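Local coordinates for major centromere autoantigen B (Homo sapiens, PDB 1HLV), which binds the CENP-B box sequence of centromeric DNA through two helix-turn-helix units in its N-terminal DNA-binding region and kinks the DNA there, at residues S14-E19 and S40-I45; G79-W84 and L105-E110. All coordinates share one frame; numbering follows the deposited sequence.

Interaction 1: S14-E19 and S40-I45. With nucleotides of chain B; nucleotides of chain A.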
loop_
_atom_site.group_PDB
_atom_site.type_symbol
_atom_site.label_atom_id
_atom_site.label_comp_id
_atom_site.label_asym_id
_atom_site.label_seq_id
_atom_site.Cartn_x
_atom_site.Cartn_y
_atom_site.Cartn_z
ATOM N N SER C 14 -10.085 -1.610 6.732
ATOM C CA SER C 14 -10.014 -0.539 7.710
ATOM C C SER C 14 -11.406 -0.325 8.335
ATOM O O SER C 14 -11.536 -0.130 9.548
ATOM C CB SER C 14 -9.544 0.744 7.032
ATOM O OG SER C 14 -9.531 1.815 7.946
ATOM N N ARG C 15 -12.444 -0.373 7.505
ATOM C CA ARG C 15 -13.804 -0.181 7.989
ATOM C C ARG C 15 -14.187 -1.315 8.935
ATOM O O ARG C 15 -14.782 -1.084 9.991
ATOM C CB ARG C 15 -14.787 -0.124 6.815
ATOM C CG ARG C 15 -16.230 0.117 7.236
ATOM C CD ARG C 15 -17.164 0.141 6.037
ATOM N NE ARG C 15 -18.574 0.148 6.427
ATOM C CZ ARG C 15 -19.590 0.069 5.570
ATOM N NH1 ARG C 15 -19.358 -0.022 4.268
ATOM N NH2 ARG C 15 -20.840 0.067 6.014
ATOM N N ILE C 16 -13.848 -2.541 8.552
ATOM C CA ILE C 16 -14.144 -3.708 9.374
ATOM C C ILE C 16 -13.485 -3.550 10.746
ATOM O O ILE C 16 -14.107 -3.796 11.779
ATOM C CB ILE C 16 -13.636 -5.001 8.687
ATOM C CG1 ILE C 16 -14.468 -5.267 7.435
ATOM C CG2 ILE C 16 -13.715 -6.186 9.635
ATOM C CD1 ILE C 16 -13.996 -6.441 6.618
ATOM N N ILE C 17 -12.222 -3.134 10.746
ATOM C CA ILE C 17 -11.477 -2.932 11.980
ATOM C C ILE C 17 -12.181 -1.887 12.833
ATOM O O ILE C 17 -12.416 -2.089 14.020
ATOM C CB ILE C 17 -10.036 -2.459 11.680
ATOM C CG1 ILE C 17 -9.219 -3.624 11.121
ATOM C CG2 ILE C 17 -9.385 -1.907 12.933
ATOM C CD1 ILE C 17 -7.928 -3.191 10.460
ATOM N N GLN C 18 -12.513 -0.764 12.208
ATOM C CA GLN C 18 -13.187 0.327 12.892
ATOM C C GLN C 18 -14.517 -0.141 13.477
ATOM O O GLN C 18 -14.930 0.305 14.550
ATOM C CB GLN C 18 -13.431 1.472 11.912
ATOM C CG GLN C 18 -14.178 2.644 12.508
ATOM C CD GLN C 18 -14.611 3.658 11.465
ATOM O OE1 GLN C 18 -15.278 4.645 11.787
ATOM N NE2 GLN C 18 -14.237 3.420 10.206
ATOM N N GLU C 19 -15.187 -1.041 12.768
ATOM C CA GLU C 19 -16.467 -1.555 13.230
ATOM C C GLU C 19 -16.306 -2.291 14.560
ATOM O O GLU C 19 -17.113 -2.123 15.475
ATOM C CB GLU C 19 -17.069 -2.505 12.192
ATOM C CG GLU C 19 -18.471 -2.980 12.532
ATOM C CD GLU C 19 -19.525 -1.906 12.304
ATOM O OE1 GLU C 19 -19.165 -0.710 12.261
ATOM O OE2 GLU C 19 -20.717 -2.259 12.177
ATOM N N SER C 40 -13.085 -16.512 10.528
ATOM C CA SER C 40 -11.671 -16.809 10.355
ATOM C C SER C 40 -10.997 -15.578 9.726
ATOM O O SER C 40 -9.947 -15.123 10.180
ATOM C CB SER C 40 -11.536 -18.010 9.418
ATOM O OG SER C 40 -10.183 -18.330 9.184
ATOM N N THR C 41 -11.621 -15.043 8.677
ATOM C CA THR C 41 -11.102 -13.874 7.984
ATOM C C THR C 41 -11.095 -12.632 8.877
ATOM O O THR C 41 -10.159 -11.834 8.825
ATOM C CB THR C 41 -11.928 -13.585 6.710
ATOM O OG1 THR C 41 -11.817 -14.700 5.817
ATOM C CG2 THR C 41 -11.432 -12.319 6.014
ATOM N N LEU C 42 -12.133 -12.465 9.695
ATOM C CA LEU C 42 -12.206 -11.309 10.592
ATOM C C LEU C 42 -11.078 -11.336 11.626
ATOM O O LEU C 42 -10.471 -10.299 11.935
ATOM C CB LEU C 42 -13.551 -11.271 11.315
ATOM C CG LEU C 42 -13.675 -10.217 12.424
ATOM C CD1 LEU C 42 -13.428 -8.806 11.881
ATOM C CD2 LEU C 42 -15.060 -10.325 13.045
ATOM N N SER C 43 -10.805 -12.523 12.161
ATOM C CA SER C 43 -9.748 -12.680 13.150
ATOM C C SER C 43 -8.395 -12.275 12.568
ATOM O O SER C 43 -7.660 -11.477 13.161
ATOM C CB SER C 43 -9.677 -14.129 13.630
ATOM O OG SER C 43 -10.853 -14.499 14.325
ATOM N N THR C 44 -8.066 -12.817 11.399
ATOM C CA THR C 44 -6.789 -12.485 10.800
ATOM C C THR C 44 -6.700 -10.993 10.470
ATOM O O THR C 44 -5.624 -10.406 10.571
ATOM C CB THR C 44 -6.480 -13.393 9.580
ATOM O OG1 THR C 44 -5.767 -12.648 8.589
ATOM C CG2 THR C 44 -7.735 -13.970 9.011
ATOM N N ILE C 45 -7.820 -10.367 10.118
ATOM C CA ILE C 45 -7.805 -8.928 9.854
ATOM C C ILE C 45 -7.472 -8.190 11.157
ATOM O O ILE C 45 -6.627 -7.287 11.186
ATOM C CB ILE C 45 -9.171 -8.417 9.354
ATOM C CG1 ILE C 45 -9.416 -8.891 7.914
ATOM C CG2 ILE C 45 -9.226 -6.896 9.457
ATOM C CD1 ILE C 45 -10.750 -8.426 7.328
ATOM P P DC B 15 -12.048 -15.285 2.323
ATOM O OP1 DC B 15 -12.826 -15.496 1.074
ATOM O OP2 DC B 15 -12.486 -14.246 3.292
ATOM O "O5'" DC B 15 -11.915 -16.694 3.050
ATOM C "C5'" DC B 15 -11.624 -17.865 2.293
ATOM C "C4'" DC B 15 -11.361 -19.035 3.212
ATOM O "O4'" DC B 15 -10.058 -18.932 3.837
ATOM C "C3'" DC B 15 -12.359 -19.203 4.358
ATOM O "O3'" DC B 15 -12.540 -20.601 4.579
ATOM C "C2'" DC B 15 -11.605 -18.623 5.544
ATOM C "C1'" DC B 15 -10.203 -19.114 5.238
ATOM N N1 DC B 15 -9.081 -18.434 5.911
ATOM C C2 DC B 15 -7.836 -19.077 5.929
ATOM O O2 DC B 15 -7.732 -20.189 5.390
ATOM N N3 DC B 15 -6.783 -18.473 6.527
ATOM C C4 DC B 15 -6.936 -17.271 7.093
ATOM N N4 DC B 15 -5.861 -16.701 7.657
ATOM C C5 DC B 15 -8.196 -16.596 7.101
ATOM C C6 DC B 15 -9.232 -17.210 6.502
ATOM P P DT A 4 -11.475 -13.164 17.651
ATOM O OP1 DT A 4 -11.153 -11.842 18.249
ATOM O OP2 DT A 4 -12.157 -13.235 16.333
ATOM O "O5'" DT A 4 -10.127 -13.997 17.591
ATOM C "C5'" DT A 4 -9.582 -14.493 18.803
ATOM C "C4'" DT A 4 -8.530 -15.538 18.534
ATOM O "O4'" DT A 4 -9.122 -16.794 18.121
ATOM C "C3'" DT A 4 -7.503 -15.161 17.470
ATOM O "O3'" DT A 4 -6.205 -15.361 18.017
ATOM C "C2'" DT A 4 -7.783 -16.133 16.331
ATOM C "C1'" DT A 4 -8.374 -17.337 17.049
ATOM N N1 DT A 4 -9.284 -18.189 16.251
ATOM C C2 DT A 4 -8.988 -19.532 16.137
ATOM O O2 DT A 4 -7.988 -20.041 16.627
ATOM N N3 DT A 4 -9.905 -20.264 15.424
ATOM C C4 DT A 4 -11.059 -19.798 14.824
ATOM O O4 DT A 4 -11.807 -20.580 14.238
ATOM C C5 DT A 4 -11.290 -18.382 14.952
ATOM C C7 DT A 4 -12.495 -17.786 14.290
ATOM C C6 DT A 4 -10.405 -17.655 15.655
ATOM P P DG B 16 -13.975 -21.277 4.336
ATOM O OP1 DG B 16 -14.276 -21.188 2.885
ATOM O OP2 DG B 16 -14.934 -20.722 5.323
ATOM O "O5'" DG B 16 -13.705 -22.798 4.713
ATOM C "C5'" DG B 16 -12.900 -23.620 3.872
ATOM C "C4'" DG B 16 -12.043 -24.545 4.706
ATOM O "O4'" DG B 16 -10.960 -23.820 5.336
ATOM C "C3'" DG B 16 -12.759 -25.293 5.829
ATOM O "O3'" DG B 16 -12.217 -26.617 5.891
ATOM C "C2'" DG B 16 -12.376 -24.502 7.071
ATOM C "C1'" DG B 16 -10.957 -24.065 6.739
ATOM N N9 DG B 16 -10.503 -22.840 7.396
ATOM C C8 DG B 16 -11.227 -21.683 7.572
ATOM N N7 DG B 16 -10.538 -20.728 8.135
ATOM C C5 DG B 16 -9.284 -21.286 8.356
ATOM C C6 DG B 16 -8.118 -20.722 8.930
ATOM O O6 DG B 16 -7.943 -19.574 9.347
ATOM N N1 DG B 16 -7.078 -21.643 8.991
ATOM C C2 DG B 16 -7.145 -22.942 8.552
ATOM N N2 DG B 16 -6.030 -23.679 8.733
ATOM N N3 DG B 16 -8.223 -23.478 7.990
ATOM C C4 DG B 16 -9.250 -22.599 7.929
#
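I16 and I17 of helix 10-22 meet L42 and I45 of helix 39-47 in a buried, purely apolar helix-helix contact in the core of the N-terminal DNA-binding domain. The two segments cross almost perpendicularly, at -89°, with their axes 10.5 Å apart, and four branched side chains bridge the gap. Both branches of I16 are used. With CG1 anti to the carbonyl carbon (chi1 -68°), CG2 falls anti to the backbone N and meets L42 CD1 at 3.5 Å, while the other arm carries CD1 to 3.9 Å from I45 CD1, the two side chains lying about square to each other. The next residue, I17, packs its CG1 on I45 CG2 at 3.7 Å, so I45 is held by its methyl branch and by its chain end at once. F35 and I37 add to the cover of I16, and I52 of helix 49-59 touches both I17 and I45.

The other side of helix 39-47 faces DNA. S40 OG donates to N7 of DG16 of chain B at 2.6 Å, on the major-groove edge of the base. T41 OG1 holds OP2 of DC15 of chain B at 2.7 Å, and S43 OG binds OP2 of DT4 of chain A, also at 2.7 Å, thereby gripping both strands. An apolar inner face packed on the first helix and a polar outer face set in the major groove are the hallmark of a helix-turn-helix recognition helix.

Interaction 2: G79-W84 and L105-E110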
loop_
_atom_site.group_PDB
_atom_site.type_symbol
_atom_site.label_atom_id
_atom_site.label_comp_id
_atom_site.label_asym_id
_atom_site.label_seq_id
_atom_site.Cartn_x
_atom_site.Cartn_y
_atom_site.Cartn_z
ATOM N N GLY C 79 12.100 4.151 -1.233
ATOM C CA GLY C 79 11.995 4.929 -0.017
ATOM C C GLY C 79 12.768 6.214 -0.178
ATOM O O GLY C 79 12.244 7.303 0.061
ATOM N N LEU C 80 14.021 6.085 -0.600
ATOM C CA LEU C 80 14.880 7.244 -0.807
ATOM C C LEU C 80 14.323 8.201 -1.870
ATOM O O LEU C 80 14.321 9.417 -1.678
ATOM C CB LEU C 80 16.284 6.767 -1.183
ATOM C CG LEU C 80 16.886 5.964 -0.016
ATOM C CD1 LEU C 80 18.129 5.187 -0.450
ATOM C CD2 LEU C 80 17.181 6.932 1.132
ATOM N N LEU C 81 13.837 7.639 -2.975
ATOM C CA LEU C 81 13.273 8.419 -4.071
ATOM C C LEU C 81 12.085 9.258 -3.593
ATOM O O LEU C 81 11.977 10.448 -3.905
ATOM C CB LEU C 81 12.826 7.476 -5.194
ATOM C CG LEU C 81 12.447 8.081 -6.547
ATOM C CD1 LEU C 81 13.614 8.892 -7.100
ATOM C CD2 LEU C 81 12.075 6.967 -7.509
ATOM N N ILE C 82 11.191 8.634 -2.835
ATOM C CA ILE C 82 10.020 9.335 -2.319
ATOM C C ILE C 82 10.448 10.502 -1.440
ATOM O O ILE C 82 10.022 11.637 -1.657
ATOM C CB ILE C 82 9.110 8.383 -1.502
ATOM C CG1 ILE C 82 8.346 7.467 -2.458
ATOM C CG2 ILE C 82 8.151 9.176 -0.633
ATOM C CD1 ILE C 82 7.534 6.402 -1.776
ATOM N N ALA C 83 11.292 10.222 -0.453
ATOM C CA ALA C 83 11.764 11.261 0.446
ATOM C C ALA C 83 12.304 12.423 -0.369
ATOM O O ALA C 83 12.049 13.592 -0.060
ATOM C CB ALA C 83 12.851 10.716 1.349
ATOM N N TRP C 84 13.044 12.085 -1.420
ATOM C CA TRP C 84 13.652 13.074 -2.298
ATOM C C TRP C 84 12.665 14.001 -3.015
ATOM O O TRP C 84 12.717 15.217 -2.834
ATOM C CB TRP C 84 14.531 12.369 -3.331
ATOM C CG TRP C 84 14.965 13.260 -4.457
ATOM C CD1 TRP C 84 15.960 14.203 -4.430
ATOM C CD2 TRP C 84 14.400 13.310 -5.774
ATOM N NE1 TRP C 84 16.046 14.832 -5.649
ATOM C CE2 TRP C 84 15.101 14.306 -6.493
ATOM C CE3 TRP C 84 13.368 12.608 -6.417
ATOM C CZ2 TRP C 84 14.804 14.619 -7.827
ATOM C CZ3 TRP C 84 13.073 12.916 -7.739
ATOM C CH2 TRP C 84 13.790 13.916 -8.431
ATOM N N LEU C 105 18.036 6.105 -11.090
ATOM C CA LEU C 105 19.202 5.385 -11.585
ATOM C C LEU C 105 20.446 5.726 -10.762
ATOM O O LEU C 105 21.332 4.885 -10.600
ATOM C CB LEU C 105 19.424 5.697 -13.067
ATOM C CG LEU C 105 18.405 5.056 -14.024
ATOM C CD1 LEU C 105 18.674 5.518 -15.451
ATOM C CD2 LEU C 105 18.494 3.531 -13.940
ATOM N N ARG C 106 20.505 6.948 -10.235
ATOM C CA ARG C 106 21.641 7.371 -9.418
ATOM C C ARG C 106 21.594 6.727 -8.038
ATOM O O ARG C 106 22.624 6.331 -7.500
ATOM C CB ARG C 106 21.657 8.888 -9.244
ATOM C CG ARG C 106 22.081 9.673 -10.460
ATOM C CD ARG C 106 21.755 11.135 -10.224
ATOM N NE ARG C 106 22.078 11.996 -11.357
ATOM C CZ ARG C 106 21.633 13.244 -11.480
ATOM N NH1 ARG C 106 20.845 13.759 -10.540
ATOM N NH2 ARG C 106 21.979 13.981 -12.530
ATOM N N ILE C 107 20.399 6.651 -7.460
ATOM C CA ILE C 107 20.221 6.039 -6.156
ATOM C C ILE C 107 20.583 4.557 -6.286
ATOM O O ILE C 107 21.219 3.985 -5.403
ATOM C CB ILE C 107 18.764 6.192 -5.673
ATOM C CG1 ILE C 107 18.440 7.676 -5.481
ATOM C CG2 ILE C 107 18.548 5.444 -4.362
ATOM C CD1 ILE C 107 17.003 7.952 -5.025
ATOM N N ALA C 108 20.201 3.945 -7.402
ATOM C CA ALA C 108 20.500 2.537 -7.618
ATOM C C ALA C 108 22.006 2.290 -7.656
ATOM O O ALA C 108 22.475 1.250 -7.193
ATOM C CB ALA C 108 19.857 2.042 -8.911
ATOM N N GLU C 109 22.754 3.238 -8.213
ATOM C CA GLU C 109 24.205 3.117 -8.296
ATOM C C GLU C 109 24.774 3.151 -6.891
ATOM O O GLU C 109 25.659 2.364 -6.545
ATOM C CB GLU C 109 24.817 4.275 -9.087
ATOM C CG GLU C 109 24.755 4.151 -10.594
ATOM C CD GLU C 109 25.430 5.328 -11.302
ATOM O OE1 GLU C 109 26.649 5.541 -11.082
ATOM O OE2 GLU C 109 24.736 6.037 -12.072
ATOM N N GLU C 110 24.264 4.079 -6.090
ATOM C CA GLU C 110 24.719 4.240 -4.715
ATOM C C GLU C 110 24.424 3.024 -3.859
ATOM O O GLU C 110 25.242 2.639 -3.026
ATOM C CB GLU C 110 24.081 5.475 -4.094
ATOM C CG GLU C 110 24.552 6.750 -4.736
ATOM C CD GLU C 110 24.934 7.788 -3.714
ATOM O OE1 GLU C 110 24.013 8.429 -3.159
ATOM O OE2 GLU C 110 26.154 7.944 -3.459
#
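I107 of helix 97-111 points toward helix 75-88 and packs against L80 and L81, joining two helices of the second helix-turn-helix unit, in the range of the Tc5 transposase DNA-binding family. Of the three residues, I107 gives up by far the most surface. Its two branches divide the work. With CG1 anti to the carbonyl carbon (chi1 -64°), CG2 is set anti to the backbone N and reaches the L80 side chain, 3.9 Å from L80 CD1 and 4.1 Å from L80 CB. The longer arm, fully extended, runs on toward the backbone of L81.

L80 sits at the solvent-exposed margin of the contact. It crosses the isoleucine at a slant, touching with CB and CD1, and L111, farther along helix 97-111, gives it another apolar neighbour. L81 is buried and meets I107 at about a right angle, with CD1 4.1 Å from I107 CD1. The same leucine also touches W122 and F126 of helix 120-129, so it stands where three helices come together. L77, also on helix 75-88, touches both I107 and A108.

No hydrogen bond passes between the two segments, and the 136 Å² they bury is apolar side chain against side chain and helix backbone. The nearest DNA atom is about 9 Å away, so the contact itself does not touch DNA. At its inner end, the I107 CD1 methyl rests against the helix backbone itself, 3.8 Å from L81 N and 3.9 Å from L81 CA.

In the fold
From the N terminus, helix 10-22 supplies the first half of interaction 1. The chain then passes through helix 28-35, and helix 39-47 returns to close a loop with 20 residues between the segments. Helix 49-59 follows, and a connecting stretch leads to helix 75-88, where interaction 2 opens. It closes on helix 97-111, again across 20 residues, before helix 120-129 ends the fold. The two loops are therefore in series, neither nested nor crossed. Their centres lie 35 Å apart on opposite sides of the chain's centre, and their nearest atoms stay about 20 Å apart: each ties together its own helical unit.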